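Local coordinates for protein NADP-dependent glyceraldehyde-3-phosphate dehydrogenase (Bacillus halodurans, PDB 3PRL) that probably oxidises glyceraldehyde 3-phosphate with NADP+ without phosphorylating it, as a member of the aldehyde dehydrogenase family, at residues L15-W20 against I211-T216; Q56-A61 against T182-P187; L153-A158 against P230-I235. One frame throughout, in Å; residues are numbered along the deposited sequence.

Interaction 1 of 3, residues L15-W20 against I211-T216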
loop_
_atom_site.group_PDB
_atom_site.type_symbol
_atom_site.label_atom_id
_atom_site.label_comp_id
_atom_site.label_asym_id
_atom_site.label_seq_id
_atom_site.Cartn_x
_atom_site.Cartn_y
_atom_site.Cartn_z
ATOM N N LEU D 15 10.342 12.551 35.850
ATOM C CA LEU D 15 9.515 13.530 35.175
ATOM C C LEU D 15 8.040 13.226 35.353
ATOM O O LEU D 15 7.565 12.144 34.993
ATOM C CB LEU D 15 9.834 13.551 33.675
ATOM C CG LEU D 15 9.090 14.555 32.786
ATOM C CD1 LEU D 15 9.463 16.003 33.107
ATOM C CD2 LEU D 15 9.394 14.247 31.334
ATOM N N ARG D 16 7.335 14.199 35.910
ATOM C CA ARG D 16 5.885 14.235 35.915
ATOM C C ARG D 16 5.425 15.644 35.520
ATOM O O ARG D 16 5.915 16.633 36.066
ATOM C CB ARG D 16 5.336 13.875 37.293
ATOM C CG ARG D 16 3.811 13.785 37.319
ATOM C CD ARG D 16 3.241 13.483 38.700
ATOM N NE ARG D 16 3.631 14.501 39.675
ATOM C CZ ARG D 16 4.473 14.296 40.678
ATOM N NH1 ARG D 16 4.769 15.296 41.502
ATOM N NH2 ARG D 16 5.015 13.096 40.864
ATOM N N ASN D 17 4.506 15.724 34.555
ATOM C CA ASN D 17 3.863 16.985 34.146
ATOM C C ASN D 17 4.813 18.151 33.812
ATOM O O ASN D 17 4.516 19.313 34.096
ATOM C CB ASN D 17 2.819 17.407 35.194
ATOM C CG ASN D 17 1.724 16.363 35.385
ATOM O OD1 ASN D 17 1.436 15.572 34.487
ATOM N ND2 ASN D 17 1.096 16.370 36.555
ATOM N N GLY D 18 5.957 17.830 33.213
ATOM C CA GLY D 18 6.918 18.850 32.778
ATOM C C GLY D 18 8.002 19.183 33.787
ATOM O O GLY D 18 9.083 19.653 33.410
ATOM N N GLU D 19 7.719 18.937 35.064
ATOM C CA GLU D 19 8.688 19.205 36.132
ATOM C C GLU D 19 9.420 17.964 36.622
ATOM O O GLU D 19 8.799 16.945 36.949
ATOM C CB GLU D 19 8.067 19.971 37.317
ATOM C CG GLU D 19 6.541 19.921 37.447
ATOM C CD GLU D 19 6.020 20.898 38.500
ATOM O OE1 GLU D 19 6.075 20.565 39.709
ATOM O OE2 GLU D 19 5.555 21.996 38.121
ATOM N N TRP D 20 10.746 18.062 36.661
ATOM C CA TRP D 20 11.588 17.024 37.234
ATOM C C TRP D 20 11.443 17.055 38.746
ATOM O O TRP D 20 11.945 17.971 39.415
ATOM C CB TRP D 20 13.041 17.220 36.805
ATOM C CG TRP D 20 13.215 16.964 35.339
ATOM C CD1 TRP D 20 13.219 17.890 34.333
ATOM C CD2 TRP D 20 13.360 15.686 34.707
ATOM N NE1 TRP D 20 13.381 17.269 33.118
ATOM C CE2 TRP D 20 13.467 15.917 33.320
ATOM C CE3 TRP D 20 13.428 14.370 35.183
ATOM C CZ2 TRP D 20 13.634 14.880 32.399
ATOM C CZ3 TRP D 20 13.595 13.338 34.261
ATOM C CH2 TRP D 20 13.698 13.604 32.887
ATOM N N ILE D 211 3.226 14.644 28.136
ATOM C CA ILE D 211 3.368 13.715 26.989
ATOM C C ILE D 211 4.236 12.504 27.295
ATOM O O ILE D 211 3.947 11.383 26.848
ATOM C CB ILE D 211 3.956 14.440 25.750
ATOM C CG1 ILE D 211 3.174 15.714 25.458
ATOM C CG2 ILE D 211 3.982 13.517 24.522
ATOM C CD1 ILE D 211 1.676 15.529 25.460
ATOM N N ILE D 212 5.309 12.765 28.043
ATOM C CA ILE D 212 6.185 11.756 28.607
ATOM C C ILE D 212 6.232 11.912 30.134
ATOM O O ILE D 212 6.540 12.992 30.656
ATOM C CB ILE D 212 7.625 11.826 27.985
ATOM C CG1 ILE D 212 8.569 10.767 28.601
ATOM C CG2 ILE D 212 8.219 13.236 28.091
ATOM C CD1 ILE D 212 8.282 9.336 28.136
ATOM N N GLN D 213 5.885 10.828 30.826
ATOM C CA GLN D 213 6.041 10.713 32.276
ATOM C C GLN D 213 6.961 9.527 32.563
ATOM O O GLN D 213 6.859 8.486 31.901
ATOM C CB GLN D 213 4.680 10.498 32.944
ATOM C CG GLN D 213 3.564 11.403 32.400
ATOM C CD GLN D 213 3.574 12.798 32.997
ATOM O OE1 GLN D 213 4.607 13.491 33.009
ATOM N NE2 GLN D 213 2.419 13.224 33.507
ATOM N N VAL D 214 7.876 9.696 33.520
ATOM C CA VAL D 214 8.754 8.590 33.937
ATOM C C VAL D 214 8.290 8.054 35.281
ATOM O O VAL D 214 8.163 8.801 36.245
ATOM C CB VAL D 214 10.247 8.999 34.042
ATOM C CG1 VAL D 214 11.130 7.768 34.328
ATOM C CG2 VAL D 214 10.706 9.722 32.780
ATOM N N VAL D 215 7.992 6.762 35.329
ATOM C CA VAL D 215 7.620 6.139 36.585
ATOM C C VAL D 215 8.728 5.196 36.985
ATOM O O VAL D 215 9.100 4.323 36.226
ATOM C CB VAL D 215 6.235 5.432 36.532
ATOM C CG1 VAL D 215 5.111 6.479 36.468
ATOM C CG2 VAL D 215 6.137 4.445 35.350
ATOM N N THR D 216 9.286 5.411 38.173
ATOM C CA THR D 216 10.269 4.503 38.718
ATOM C C THR D 216 9.808 4.020 40.085
ATOM O O THR D 216 9.081 4.708 40.797
ATOM C CB THR D 216 11.681 5.140 38.815
ATOM O OG1 THR D 216 11.609 6.357 39.564
ATOM C CG2 THR D 216 12.251 5.420 37.420
HETATM O O HOH W 1 5.889 15.313 31.309
#
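Q213 holds CG beside its own backbone N (chi1 -44°) and bends again at chi2 (-81°), which folds its amide over to N17, the residue just after R16 in the type I' turn R16-E19. Both ends of that amide are used on N17. OE1 receives the backbone N-H of N17 in the carbonyl plane, on a lone pair (OE1 to N17 N 2.7 Å). NE2 donates to N17 OD1 at 2.7 Å, approaching from above the plane of the acceptor carbonyl, while OD1 itself lies in the Q213 amide plane. With a leucine in place of Q213, N17 N and OD1 would probably both lose their mates and the turn would be freer to shift. Beside this pair, V214 N bonds to L15 O (2.9 Å), and L15 CD2 meets I212 CG2 at 3.6 Å, the two side chains crossing at about a right angle. A water links G18 N to I212 O. The tight hairpin of strands 10-16 and 19-21 thus leans on strand 212-214, which pairs with strand 182-186 in its own sheet. R16 reaches D53 of helix 48-65, and W20 rests on helix 192-204.

Interaction 2 of 3, residues Q56-A61 against T182-P187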
loop_
_atom_site.group_PDB
_atom_site.type_symbol
_atom_site.label_atom_id
_atom_site.label_comp_id
_atom_site.label_asym_id
_atom_site.label_seq_id
_atom_site.Cartn_x
_atom_site.Cartn_y
_atom_site.Cartn_z
ATOM N N GLN D 56 -2.723 10.298 34.937
ATOM C CA GLN D 56 -3.707 11.342 34.671
ATOM C C GLN D 56 -3.127 12.483 33.869
ATOM O O GLN D 56 -3.788 13.004 32.964
ATOM C CB GLN D 56 -4.356 11.876 35.953
ATOM C CG GLN D 56 -5.710 11.256 36.268
ATOM C CD GLN D 56 -6.562 11.018 35.029
ATOM O OE1 GLN D 56 -6.622 9.896 34.516
ATOM N NE2 GLN D 56 -7.215 12.078 34.534
ATOM N N GLY D 57 -1.898 12.875 34.205
ATOM C CA GLY D 57 -1.212 13.939 33.489
ATOM C C GLY D 57 -1.063 13.590 32.019
ATOM O O GLY D 57 -1.189 14.452 31.151
ATOM N N ALA D 58 -0.792 12.316 31.751
ATOM C CA ALA D 58 -0.603 11.833 30.395
ATOM C C ALA D 58 -1.906 11.859 29.598
ATOM O O ALA D 58 -1.893 12.197 28.425
ATOM C CB ALA D 58 0.009 10.445 30.403
ATOM N N LYS D 59 -3.017 11.526 30.256
ATOM C CA LYS D 59 -4.355 11.556 29.660
ATOM C C LYS D 59 -4.841 12.976 29.330
ATOM O O LYS D 59 -5.540 13.189 28.339
ATOM C CB LYS D 59 -5.340 10.894 30.628
ATOM C CG LYS D 59 -6.388 9.974 30.022
ATOM C CD LYS D 59 -7.073 9.224 31.179
ATOM C CE LYS D 59 -8.577 9.063 30.982
ATOM N NZ LYS D 59 -9.305 9.242 32.271
ATOM N N ASP D 60 -4.491 13.952 30.161
ATOM C CA ASP D 60 -4.917 15.325 29.899
ATOM C C ASP D 60 -4.085 15.944 28.795
ATOM O O ASP D 60 -4.611 16.658 27.948
ATOM C CB ASP D 60 -4.856 16.177 31.166
ATOM C CG ASP D 60 -5.869 15.740 32.217
ATOM O OD1 ASP D 60 -6.804 14.973 31.895
ATOM O OD2 ASP D 60 -5.722 16.172 33.372
ATOM N N ALA D 61 -2.787 15.664 28.797
ATOM C CA ALA D 61 -1.905 16.154 27.741
ATOM C C ALA D 61 -2.125 15.429 26.404
ATOM O O ALA D 61 -1.861 15.989 25.345
ATOM C CB ALA D 61 -0.464 16.058 28.178
ATOM N N THR D 182 0.282 9.495 24.385
ATOM C CA THR D 182 1.223 9.925 25.418
ATOM C C THR D 182 1.844 8.688 26.088
ATOM O O THR D 182 1.394 7.562 25.859
ATOM C CB THR D 182 0.594 10.919 26.417
ATOM O OG1 THR D 182 -0.561 10.333 27.035
ATOM C CG2 THR D 182 0.183 12.190 25.688
ATOM N N VAL D 183 2.900 8.896 26.874
ATOM C CA VAL D 183 3.646 7.778 27.431
ATOM C C VAL D 183 3.814 7.835 28.944
ATOM O O VAL D 183 4.197 8.860 29.534
ATOM C CB VAL D 183 5.015 7.565 26.732
ATOM C CG1 VAL D 183 5.807 6.489 27.428
ATOM C CG2 VAL D 183 4.844 7.185 25.264
ATOM N N VAL D 184 3.503 6.707 29.570
ATOM C CA VAL D 184 4.024 6.407 30.894
ATOM C C VAL D 184 5.197 5.451 30.692
ATOM O O VAL D 184 5.019 4.344 30.178
ATOM C CB VAL D 184 2.934 5.835 31.813
ATOM C CG1 VAL D 184 3.522 5.422 33.148
ATOM C CG2 VAL D 184 1.881 6.882 32.032
ATOM N N PHE D 185 6.397 5.929 31.027
ATOM C CA PHE D 185 7.652 5.200 30.832
ATOM C C PHE D 185 8.170 4.583 32.138
ATOM O O PHE D 185 8.479 5.303 33.098
ATOM C CB PHE D 185 8.725 6.128 30.248
ATOM C CG PHE D 185 10.097 5.468 30.057
ATOM C CD1 PHE D 185 10.206 4.146 29.600
ATOM C CD2 PHE D 185 11.274 6.181 30.313
ATOM C CE1 PHE D 185 11.439 3.528 29.429
ATOM C CE2 PHE D 185 12.528 5.576 30.124
ATOM C CZ PHE D 185 12.612 4.247 29.681
ATOM N N LYS D 186 8.269 3.257 32.159
ATOM C CA LYS D 186 8.890 2.530 33.292
ATOM C C LYS D 186 10.141 1.767 32.864
ATOM O O LYS D 186 10.022 0.670 32.325
ATOM C CB LYS D 186 7.881 1.575 33.965
ATOM C CG LYS D 186 8.437 0.748 35.180
ATOM C CD LYS D 186 9.375 1.573 36.080
ATOM C CE LYS D 186 10.406 0.721 36.817
ATOM N NZ LYS D 186 11.677 1.490 37.065
ATOM N N PRO D 187 11.350 2.337 33.116
ATOM C CA PRO D 187 12.581 1.603 32.765
ATOM C C PRO D 187 12.814 0.410 33.675
ATOM O O PRO D 187 12.296 0.389 34.772
ATOM C CB PRO D 187 13.698 2.634 33.011
ATOM C CG PRO D 187 13.114 3.642 33.922
ATOM C CD PRO D 187 11.644 3.687 33.635
#
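This is a buried helix-on-sheet contact in which A58 and A61 of helix 48-65 pack on the start of strand 182-186, with a single hydrogen bond at its centre. The short segments run nearly antiparallel, at 165°, and their axes approach to 7.9 Å, a spacing that the small alanine side chains permit. T182 points toward the helix. Its hydroxyl stands between the backbone N and the carbonyl carbon (chi1 57°), and from there OG1 donates to A58 O at 2.7 Å. The donor comes in well above the carbonyl plane of A58, 61° out of it, so it meets the side of the helical carbonyl rather than its lone-pair region. A58 CB lies against the same hydroxyl, 3.4 Å from OG1, and the T182 methyl CG2 extends along the helix to A61 C at 4.0 Å. Strand 182-186 belongs to the parallel part of the Rossmann-type nucleotide-binding domain of aldehyde dehydrogenases; further along, the same segment carries K186, an NADP+-binding residue. Further up the strand, V184 CG2 makes a looser apolar contact with A58 CB at 4.3 Å. V183 points away from helix 48-65 and packs on A176 and L177 of helix 167-178, so the strand is sandwiched between helices. V155, from the adjacent strand 144-159, touches A58, T182 and V184 alike.

Interaction 3 of 3, residues L153-A158 against P230-I235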
loop_
_atom_site.group_PDB
_atom_site.type_symbol
_atom_site.label_atom_id
_atom_site.label_comp_id
_atom_site.label_asym_id
_atom_site.label_seq_id
_atom_site.Cartn_x
_atom_site.Cartn_y
_atom_site.Cartn_z
ATOM N N LEU D 153 -4.215 5.478 20.314
ATOM C CA LEU D 153 -5.045 4.761 21.277
ATOM C C LEU D 153 -5.255 5.575 22.575
ATOM O O LEU D 153 -6.319 5.480 23.191
ATOM C CB LEU D 153 -4.449 3.370 21.589
ATOM C CG LEU D 153 -4.151 2.373 20.460
ATOM C CD1 LEU D 153 -3.035 1.417 20.879
ATOM C CD2 LEU D 153 -5.402 1.568 20.031
ATOM N N GLY D 154 -4.262 6.383 22.973
ATOM C CA GLY D 154 -4.324 7.120 24.251
ATOM C C GLY D 154 -3.010 7.256 25.027
ATOM O O GLY D 154 -2.062 7.868 24.554
ATOM N N VAL D 155 -2.976 6.718 26.242
ATOM C CA VAL D 155 -1.751 6.664 27.035
ATOM C C VAL D 155 -1.128 5.281 26.894
ATOM O O VAL D 155 -1.786 4.264 27.161
ATOM C CB VAL D 155 -2.015 6.988 28.541
ATOM C CG1 VAL D 155 -0.727 6.916 29.335
ATOM C CG2 VAL D 155 -2.622 8.374 28.697
ATOM N N VAL D 156 0.129 5.244 26.463
ATOM C CA VAL D 156 0.850 3.985 26.222
ATOM C C VAL D 156 1.835 3.725 27.337
ATOM O O VAL D 156 2.623 4.607 27.696
ATOM C CB VAL D 156 1.569 3.974 24.817
ATOM C CG1 VAL D 156 2.582 2.840 24.674
ATOM C CG2 VAL D 156 0.532 3.879 23.687
ATOM N N LEU D 157 1.777 2.517 27.898
ATOM C CA LEU D 157 2.738 2.103 28.915
ATOM C C LEU D 157 3.879 1.372 28.242
ATOM O O LEU D 157 3.667 0.339 27.601
ATOM C CB LEU D 157 2.085 1.214 29.986
ATOM C CG LEU D 157 3.084 0.723 31.058
ATOM C CD1 LEU D 157 3.379 1.814 32.069
ATOM C CD2 LEU D 157 2.598 -0.531 31.752
ATOM N N ALA D 158 5.068 1.954 28.357
ATOM C CA ALA D 158 6.291 1.409 27.789
ATOM C C ALA D 158 7.161 0.933 28.928
ATOM O O ALA D 158 7.516 1.718 29.829
ATOM C CB ALA D 158 7.033 2.466 26.981
ATOM N N PRO D 230 -6.976 1.092 34.613
ATOM C CA PRO D 230 -7.940 1.455 33.571
ATOM C C PRO D 230 -7.498 2.637 32.696
ATOM O O PRO D 230 -7.987 2.777 31.572
ATOM C CB PRO D 230 -9.213 1.808 34.361
ATOM C CG PRO D 230 -8.756 2.067 35.752
ATOM C CD PRO D 230 -7.586 1.155 35.957
ATOM N N GLY D 231 -6.564 3.454 33.194
ATOM C CA GLY D 231 -6.028 4.597 32.439
ATOM C C GLY D 231 -5.048 4.264 31.326
ATOM O O GLY D 231 -4.639 5.144 30.573
ATOM N N ILE D 232 -4.668 2.990 31.231
ATOM C CA ILE D 232 -3.728 2.504 30.220
ATOM C C ILE D 232 -4.496 1.872 29.061
ATOM O O ILE D 232 -5.367 1.001 29.263
ATOM C CB ILE D 232 -2.729 1.472 30.823
ATOM C CG1 ILE D 232 -1.898 2.093 31.970
ATOM C CG2 ILE D 232 -1.845 0.838 29.739
ATOM C CD1 ILE D 232 -0.882 3.168 31.560
ATOM N N ASP D 233 -4.177 2.324 27.846
ATOM C CA ASP D 233 -4.898 1.914 26.660
ATOM C C ASP D 233 -4.043 1.012 25.785
ATOM O O ASP D 233 -4.508 0.548 24.766
ATOM C CB ASP D 233 -5.353 3.151 25.874
ATOM C CG ASP D 233 -6.062 4.160 26.756
ATOM O OD1 ASP D 233 -7.253 3.942 27.067
ATOM O OD2 ASP D 233 -5.424 5.164 27.163
ATOM N N MET D 234 -2.788 0.783 26.186
ATOM C CA MET D 234 -1.869 -0.085 25.454
ATOM C C MET D 234 -0.601 -0.371 26.254
ATOM O O MET D 234 -0.018 0.552 26.862
ATOM C CB MET D 234 -1.497 0.565 24.104
ATOM C CG MET D 234 -0.819 -0.355 23.087
ATOM S SD MET D 234 0.987 -0.245 23.021
ATOM C CE MET D 234 1.229 -1.290 21.587
ATOM N N ILE D 235 -0.170 -1.638 26.236
ATOM C CA ILE D 235 1.099 -2.039 26.853
ATOM C C ILE D 235 2.104 -2.571 25.830
ATOM O O ILE D 235 1.763 -3.428 25.026
ATOM C CB ILE D 235 0.925 -3.131 27.985
ATOM C CG1 ILE D 235 -0.096 -2.697 29.028
ATOM C CG2 ILE D 235 2.274 -3.470 28.658
ATOM C CD1 ILE D 235 0.287 -1.491 29.768
#
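L157 and I232 meet in the apolar centre, where L157 CB lies 3.9 Å from I232 CD1; I235 lies alongside L157, pointing the same way. On the other face of the sheet, V156 and M234 also run side by side, with V156 CG1 3.8 Å from M234 SD. CG of M234 stands anti to the backbone N (chi1 -166°) and the chain then bends at chi2, laying CG 3.6 Å from L153 CD1, the two side chains meeting at a slant. Between the faces the backbones join in parallel register. L157 N donates to M234 O at 2.9 Å in a nearly straight bond. One step back the pairing slips: V155 O takes D233 N (3.2 Å), leaving M234 N buried without a partner. At the polar edge D233 returns a bond through its carboxylate, OD2 receiving V155 N at 3.0 Å on its anti side. The exchange grips V155 by both its N-H and its C=O. G154 lies next to OD2, where a side chain would clash, and its backbone angles also call for glycine. Strand 144-159 here runs inside the Rossmann-type sheet, with 234-238 along one edge and 182-186 along the other. I232 packs on I55 of helix 48-65, while M234 and I235 touch strand 256-259.

All three contacts are buried and reach one sheet of the nucleotide-binding domain, whose strands follow in the order 212-214, 182-186, 144-159 and 234-238. Interaction 1 lies at one side of this series, where a hairpin joins by one backbone bond and a side-chain amide that bonds to both backbone and side chain of the turn, with a turn that reaches the surface and a water. Interaction 2 is the smallest, a helix resting on the sheet through small side chains and one hydroxyl. Interaction 3, the most extensive, is strand-to-strand pairing with apolar residues on both faces and a carboxylate at its edge. Helix 48-65 forms one side of interaction 2 and also touches residues of interactions 1 and 3.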